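Local structure of RNA-directed RNA polymerase (Infectious pancreatic necrosis virus, 3ZED) at residues 207-219 and 426-440. The protein catalyses RNA-templated synthesis of RNA from ribonucleoside triphosphates and probably also becomes covalently attached to the viral genomic RNA. Residues are numbered along the deposited sequence; the frame is centred on the assembly and turned at random.
Sequences INTPKHEDPDLRW and GWTNEDGSPRYNPTW
Leu-217 and Tyr-436 form a single beta bridge, the one strand-like element where the loop 207-219 lies along the connection between helices 412-426 and 438-452 in the palm domain of the birnavirus polymerase. Leu-217 N donates to Arg-435 O (3.0 Å), and Leu-217 O accepts from Asn-437 N, so the leucine is held at both ends of its backbone. Its side chain fills the tight part of the contact. CD1 sits squarely over the five-membered ring of Trp-427 (3.6 Å to the centroid), while CG of Pro-210 presses on the six-membered ring from the opposite face; the indole is clamped between the two, and its NE1 hydrogen-bonds to Val-335 O. CD2 and CB of Leu-217 lie over one face of Trp-440, which also touches Leu-331 and Met-334 of helix 326-340.

Beside this apolar core, the guanidinium of Arg-435 gathers backbone carbonyls of the 211-214 type I turn and its approach. The arginine side chain bends at chi3 (68°), bringing NH1 to Pro-210 O and NH2 to Lys-211 O (3.0 Å, nearly straight), with a weak bond to Asp-214 O. Lys-211 O also accepts Asp-214 N from the other face of its plane. NE forms a salt bridge with Asp-216 OD1, although the two planes are turned 61° apart; OD1 also salt-bridges a basic side chain of another protein's chain. OD2 forms a salt bridge with Arg-218 NE, and Arg-218 NH1 hydrogen-bonds to Ser-751 O.

The looser side is at Thr-209, where a water accepts from Arg-435 NH1 and donates to Thr-428 O; the other protein's chain covers His-212, Pro-215 and Trp-219. At the other end Asn-437 N-caps helix 438-452 through OD1, and Trp-440 NE1 reaches Trp-219 O from above its carbonyl plane, at 3.1 Å.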
loop_
_atom_site.group_PDB
_atom_site.type_symbol
_atom_site.label_atom_id
_atom_site.label_comp_id
_atom_site.label_asym_id
_atom_site.label_seq_id
_atom_site.Cartn_x
_atom_site.Cartn_y
_atom_site.Cartn_z
ATOM N N ILE B 207 -4.573 15.471 -6.358
ATOM C CA ILE B 207 -5.760 14.971 -5.670
ATOM C C ILE B 207 -6.951 15.893 -5.895
ATOM O O ILE B 207 -6.787 17.090 -6.141
ATOM C CB ILE B 207 -5.532 14.739 -4.141
ATOM C CG1 ILE B 207 -5.140 16.054 -3.387
ATOM C CG2 ILE B 207 -4.568 13.571 -3.882
ATOM C CD1 ILE B 207 -5.220 16.043 -1.845
ATOM N N ASN B 208 -8.151 15.329 -5.771
ATOM C CA ASN B 208 -9.392 16.090 -5.777
ATOM C C ASN B 208 -9.902 16.139 -4.357
ATOM O O ASN B 208 -9.366 15.443 -3.487
ATOM C CB ASN B 208 -10.429 15.452 -6.704
ATOM C CG ASN B 208 -10.167 15.714 -8.143
ATOM O OD1 ASN B 208 -10.096 16.869 -8.578
ATOM N ND2 ASN B 208 -10.042 14.646 -8.914
ATOM N N THR B 209 -10.953 16.933 -4.110
ATOM C CA THR B 209 -11.531 16.966 -2.773
ATOM C C THR B 209 -12.429 15.745 -2.630
ATOM O O THR B 209 -12.918 15.268 -3.671
ATOM C CB THR B 209 -12.356 18.262 -2.559
ATOM O OG1 THR B 209 -13.529 18.199 -3.372
ATOM C CG2 THR B 209 -11.556 19.557 -2.788
ATOM N N PRO B 210 -12.761 15.262 -1.401
ATOM C CA PRO B 210 -13.796 14.214 -1.302
ATOM C C PRO B 210 -15.121 14.726 -1.881
ATOM O O PRO B 210 -15.313 15.945 -1.970
ATOM C CB PRO B 210 -13.933 13.989 0.210
ATOM C CG PRO B 210 -12.661 14.535 0.801
ATOM C CD PRO B 210 -12.291 15.685 -0.064
ATOM N N LYS B 211 -16.031 13.822 -2.275
ATOM C CA LYS B 211 -17.360 14.200 -2.785
ATOM C C LYS B 211 -18.051 15.162 -1.806
ATOM O O LYS B 211 -17.829 15.052 -0.599
ATOM C CB LYS B 211 -18.234 12.949 -2.974
ATOM C CG LYS B 211 -17.817 12.058 -4.131
ATOM C CD LYS B 211 -18.584 10.741 -4.115
ATOM C CE LYS B 211 -19.098 10.343 -5.484
ATOM N NZ LYS B 211 -18.010 9.917 -6.414
ATOM N N HIS B 212 -18.868 16.099 -2.315
ATOM C CA HIS B 212 -19.592 17.080 -1.488
ATOM C C HIS B 212 -20.522 16.381 -0.481
ATOM O O HIS B 212 -20.661 16.861 0.642
ATOM C CB HIS B 212 -20.385 18.061 -2.372
ATOM C CG HIS B 212 -21.336 18.953 -1.613
ATOM N ND1 HIS B 212 -20.881 20.044 -0.887
ATOM C CD2 HIS B 212 -22.684 18.879 -1.487
ATOM C CE1 HIS B 212 -21.958 20.593 -0.344
ATOM N NE2 HIS B 212 -23.061 19.921 -0.664
ATOM N N GLU B 213 -21.140 15.252 -0.877
ATOM C CA GLU B 213 -22.074 14.494 -0.035
ATOM C C GLU B 213 -21.365 13.781 1.130
ATOM O O GLU B 213 -22.010 13.500 2.137
ATOM C CB GLU B 213 -22.895 13.484 -0.862
ATOM C CG GLU B 213 -22.107 12.710 -1.912
ATOM C CD GLU B 213 -22.153 13.274 -3.321
ATOM O OE1 GLU B 213 -21.784 14.458 -3.506
ATOM O OE2 GLU B 213 -22.551 12.525 -4.244
ATOM N N ASP B 214 -20.051 13.523 1.012
ATOM C CA ASP B 214 -19.272 12.868 2.058
ATOM C C ASP B 214 -19.095 13.769 3.302
ATOM O O ASP B 214 -18.840 14.976 3.172
ATOM C CB ASP B 214 -17.906 12.427 1.522
ATOM C CG ASP B 214 -17.950 11.202 0.621
ATOM O OD1 ASP B 214 -19.071 10.692 0.351
ATOM O OD2 ASP B 214 -16.870 10.733 0.213
ATOM N N PRO B 215 -19.245 13.181 4.517
ATOM C CA PRO B 215 -19.086 13.980 5.732
ATOM C C PRO B 215 -17.663 14.457 5.953
ATOM O O PRO B 215 -16.694 13.800 5.589
ATOM C CB PRO B 215 -19.513 13.023 6.849
ATOM C CG PRO B 215 -19.253 11.661 6.301
ATOM C CD PRO B 215 -19.536 11.767 4.838
ATOM N N ASP B 216 -17.560 15.628 6.561
ATOM C CA ASP B 216 -16.326 16.266 6.968
ATOM C C ASP B 216 -15.714 15.489 8.122
ATOM O O ASP B 216 -16.407 14.701 8.776
ATOM C CB ASP B 216 -16.620 17.705 7.420
ATOM C CG ASP B 216 -17.089 18.683 6.365
ATOM O OD1 ASP B 216 -16.918 18.392 5.165
ATOM O OD2 ASP B 216 -17.574 19.765 6.741
ATOM N N LEU B 217 -14.432 15.730 8.403
ATOM C CA LEU B 217 -13.748 15.112 9.531
ATOM C C LEU B 217 -14.160 15.831 10.819
ATOM O O LEU B 217 -13.455 16.721 11.284
ATOM C CB LEU B 217 -12.219 15.169 9.308
ATOM C CG LEU B 217 -11.684 14.381 8.122
ATOM C CD1 LEU B 217 -10.200 14.695 7.883
ATOM C CD2 LEU B 217 -11.983 12.895 8.278
ATOM N N ARG B 218 -15.344 15.504 11.360
ATOM C CA ARG B 218 -15.846 16.188 12.550
ATOM C C ARG B 218 -16.471 15.256 13.569
ATOM O O ARG B 218 -16.820 15.715 14.663
ATOM C CB ARG B 218 -16.923 17.237 12.172
ATOM C CG ARG B 218 -16.507 18.310 11.187
ATOM C CD ARG B 218 -17.728 19.052 10.662
ATOM N NE ARG B 218 -17.362 20.042 9.648
ATOM C CZ ARG B 218 -16.899 21.258 9.916
ATOM N NH1 ARG B 218 -16.747 21.654 11.170
ATOM N NH2 ARG B 218 -16.572 22.082 8.932
ATOM N N TRP B 219 -16.688 13.989 13.216
ATOM C CA TRP B 219 -17.439 13.097 14.084
ATOM C C TRP B 219 -16.738 11.815 14.468
ATOM O O TRP B 219 -15.719 11.432 13.875
ATOM C CB TRP B 219 -18.757 12.734 13.377
ATOM C CG TRP B 219 -19.658 13.921 13.173
ATOM C CD1 TRP B 219 -20.462 14.512 14.106
ATOM C CD2 TRP B 219 -19.757 14.721 11.990
ATOM N NE1 TRP B 219 -21.103 15.601 13.557
ATOM C CE2 TRP B 219 -20.674 15.762 12.264
ATOM C CE3 TRP B 219 -19.152 14.659 10.719
ATOM C CZ2 TRP B 219 -21.040 16.708 11.300
ATOM C CZ3 TRP B 219 -19.501 15.608 9.773
ATOM C CH2 TRP B 219 -20.433 16.616 10.064
ATOM N N GLY B 426 -7.241 18.452 -0.005
ATOM C CA GLY B 426 -8.369 17.531 -0.081
ATOM C C GLY B 426 -9.554 18.007 0.737
ATOM O O GLY B 426 -10.578 18.424 0.186
ATOM N N TRP B 427 -9.387 17.992 2.071
ATOM C CA TRP B 427 -10.380 18.357 3.083
ATOM C C TRP B 427 -10.564 19.871 3.175
ATOM O O TRP B 427 -10.426 20.473 4.253
ATOM C CB TRP B 427 -9.959 17.746 4.429
ATOM C CG TRP B 427 -10.064 16.246 4.402
ATOM C CD1 TRP B 427 -9.043 15.352 4.290
ATOM C CD2 TRP B 427 -11.276 15.478 4.380
ATOM N NE1 TRP B 427 -9.537 14.072 4.251
ATOM C CE2 TRP B 427 -10.906 14.119 4.298
ATOM C CE3 TRP B 427 -12.646 15.811 4.437
ATOM C CZ2 TRP B 427 -11.853 13.087 4.272
ATOM C CZ3 TRP B 427 -13.583 14.791 4.386
ATOM C CH2 TRP B 427 -13.188 13.447 4.325
ATOM N N THR B 428 -10.918 20.481 2.036
ATOM C CA THR B 428 -11.127 21.927 1.949
ATOM C C THR B 428 -12.378 22.242 1.115
ATOM O O THR B 428 -12.594 21.622 0.078
ATOM C CB THR B 428 -9.851 22.629 1.388
ATOM O OG1 THR B 428 -10.018 24.042 1.459
ATOM C CG2 THR B 428 -9.531 22.234 -0.061
ATOM N N ASN B 429 -13.190 23.208 1.564
ATOM C CA ASN B 429 -14.370 23.659 0.809
ATOM C C ASN B 429 -13.915 24.628 -0.288
ATOM O O ASN B 429 -12.769 25.100 -0.246
ATOM C CB ASN B 429 -15.392 24.313 1.737
ATOM C CG ASN B 429 -16.065 23.363 2.693
ATOM O OD1 ASN B 429 -16.664 22.356 2.285
ATOM N ND2 ASN B 429 -16.034 23.688 3.984
ATOM N N GLU B 430 -14.790 24.922 -1.265
ATOM C CA GLU B 430 -14.487 25.834 -2.372
ATOM C C GLU B 430 -14.158 27.250 -1.874
ATOM O O GLU B 430 -13.318 27.918 -2.467
ATOM C CB GLU B 430 -15.656 25.882 -3.359
ATOM C CG GLU B 430 -15.970 24.526 -3.971
ATOM C CD GLU B 430 -17.199 24.490 -4.858
ATOM O OE1 GLU B 430 -18.292 24.872 -4.380
ATOM O OE2 GLU B 430 -17.068 24.077 -6.033
ATOM N N ASP B 431 -14.785 27.695 -0.776
ATOM C CA ASP B 431 -14.509 29.028 -0.217
ATOM C C ASP B 431 -13.172 29.060 0.575
ATOM O O ASP B 431 -12.752 30.128 1.021
ATOM C CB ASP B 431 -15.690 29.528 0.662
ATOM C CG ASP B 431 -15.975 28.733 1.933
ATOM O OD1 ASP B 431 -15.289 27.701 2.166
ATOM O OD2 ASP B 431 -16.897 29.116 2.677
ATOM N N GLY B 432 -12.522 27.896 0.716
ATOM C CA GLY B 432 -11.254 27.735 1.422
ATOM C C GLY B 432 -11.376 27.397 2.898
ATOM O O GLY B 432 -10.361 27.317 3.592
ATOM N N SER B 433 -12.621 27.219 3.402
ATOM C CA SER B 433 -12.859 26.856 4.803
ATOM C C SER B 433 -12.558 25.350 5.000
ATOM O O SER B 433 -12.705 24.558 4.049
ATOM C CB SER B 433 -14.278 27.211 5.246
ATOM O OG SER B 433 -15.255 26.468 4.541
ATOM N N PRO B 434 -12.139 24.936 6.219
ATOM C CA PRO B 434 -11.769 23.527 6.418
ATOM C C PRO B 434 -12.949 22.552 6.533
ATOM O O PRO B 434 -13.965 22.869 7.148
ATOM C CB PRO B 434 -10.974 23.569 7.724
ATOM C CG PRO B 434 -11.532 24.721 8.468
ATOM C CD PRO B 434 -11.861 25.738 7.427
ATOM N N ARG B 435 -12.773 21.334 5.967
ATOM C CA ARG B 435 -13.745 20.237 6.029
ATOM C C ARG B 435 -13.330 19.314 7.188
ATOM O O ARG B 435 -13.279 18.091 7.054
ATOM C CB ARG B 435 -13.835 19.494 4.678
ATOM C CG ARG B 435 -14.576 20.271 3.605
ATOM C CD ARG B 435 -14.768 19.492 2.324
ATOM N NE ARG B 435 -15.693 18.364 2.495
ATOM C CZ ARG B 435 -16.065 17.540 1.520
ATOM N NH1 ARG B 435 -15.634 17.731 0.280
ATOM N NH2 ARG B 435 -16.866 16.514 1.779
ATOM N N TYR B 436 -12.999 19.948 8.329
ATOM C CA TYR B 436 -12.567 19.319 9.569
ATOM C C TYR B 436 -12.679 20.311 10.722
ATOM O O TYR B 436 -12.732 21.522 10.504
ATOM C CB TYR B 436 -11.122 18.771 9.451
ATOM C CG TYR B 436 -10.083 19.790 9.025
ATOM C CD1 TYR B 436 -9.513 20.666 9.951
ATOM C CD2 TYR B 436 -9.669 19.880 7.700
ATOM C CE1 TYR B 436 -8.556 21.603 9.565
ATOM C CE2 TYR B 436 -8.720 20.820 7.301
ATOM C CZ TYR B 436 -8.169 21.684 8.239
ATOM O OH TYR B 436 -7.236 22.611 7.847
ATOM N N ASN B 437 -12.710 19.786 11.952
ATOM C CA ASN B 437 -12.768 20.574 13.166
ATOM C C ASN B 437 -11.414 20.466 13.919
ATOM O O ASN B 437 -10.532 19.703 13.469
ATOM C CB ASN B 437 -13.969 20.132 14.033
ATOM C CG ASN B 437 -13.995 18.722 14.590
ATOM O OD1 ASN B 437 -12.989 18.011 14.699
ATOM N ND2 ASN B 437 -15.155 18.334 15.076
ATOM N N PRO B 438 -11.213 21.194 15.056
ATOM C CA PRO B 438 -9.922 21.093 15.764
ATOM C C PRO B 438 -9.567 19.678 16.247
ATOM O O PRO B 438 -8.387 19.309 16.203
ATOM C CB PRO B 438 -10.096 22.057 16.944
ATOM C CG PRO B 438 -11.086 23.058 16.454
ATOM C CD PRO B 438 -12.084 22.207 15.703
ATOM N N THR B 439 -10.559 18.878 16.682
ATOM C CA THR B 439 -10.305 17.503 17.150
ATOM C C THR B 439 -9.663 16.649 16.049
ATOM O O THR B 439 -8.672 15.960 16.317
ATOM C CB THR B 439 -11.604 16.866 17.654
ATOM O OG1 THR B 439 -12.033 17.604 18.790
ATOM C CG2 THR B 439 -11.454 15.379 18.020
ATOM N N TRP B 440 -10.205 16.719 14.822
ATOM C CA TRP B 440 -9.671 15.925 13.719
ATOM C C TRP B 440 -8.335 16.484 13.201
ATOM O O TRP B 440 -7.494 15.695 12.772
ATOM C CB TRP B 440 -10.694 15.757 12.605
ATOM C CG TRP B 440 -11.568 14.565 12.851
ATOM C CD1 TRP B 440 -12.758 14.540 13.524
ATOM C CD2 TRP B 440 -11.259 13.203 12.527
ATOM N NE1 TRP B 440 -13.249 13.254 13.566
ATOM C CE2 TRP B 440 -12.348 12.413 12.960
ATOM C CE3 TRP B 440 -10.176 12.576 11.887
ATOM C CZ2 TRP B 440 -12.367 11.021 12.808
ATOM C CZ3 TRP B 440 -10.218 11.204 11.693
ATOM C CH2 TRP B 440 -11.300 10.440 12.156
HETATM O O HOH W 1 -14.867 20.033 -1.023
#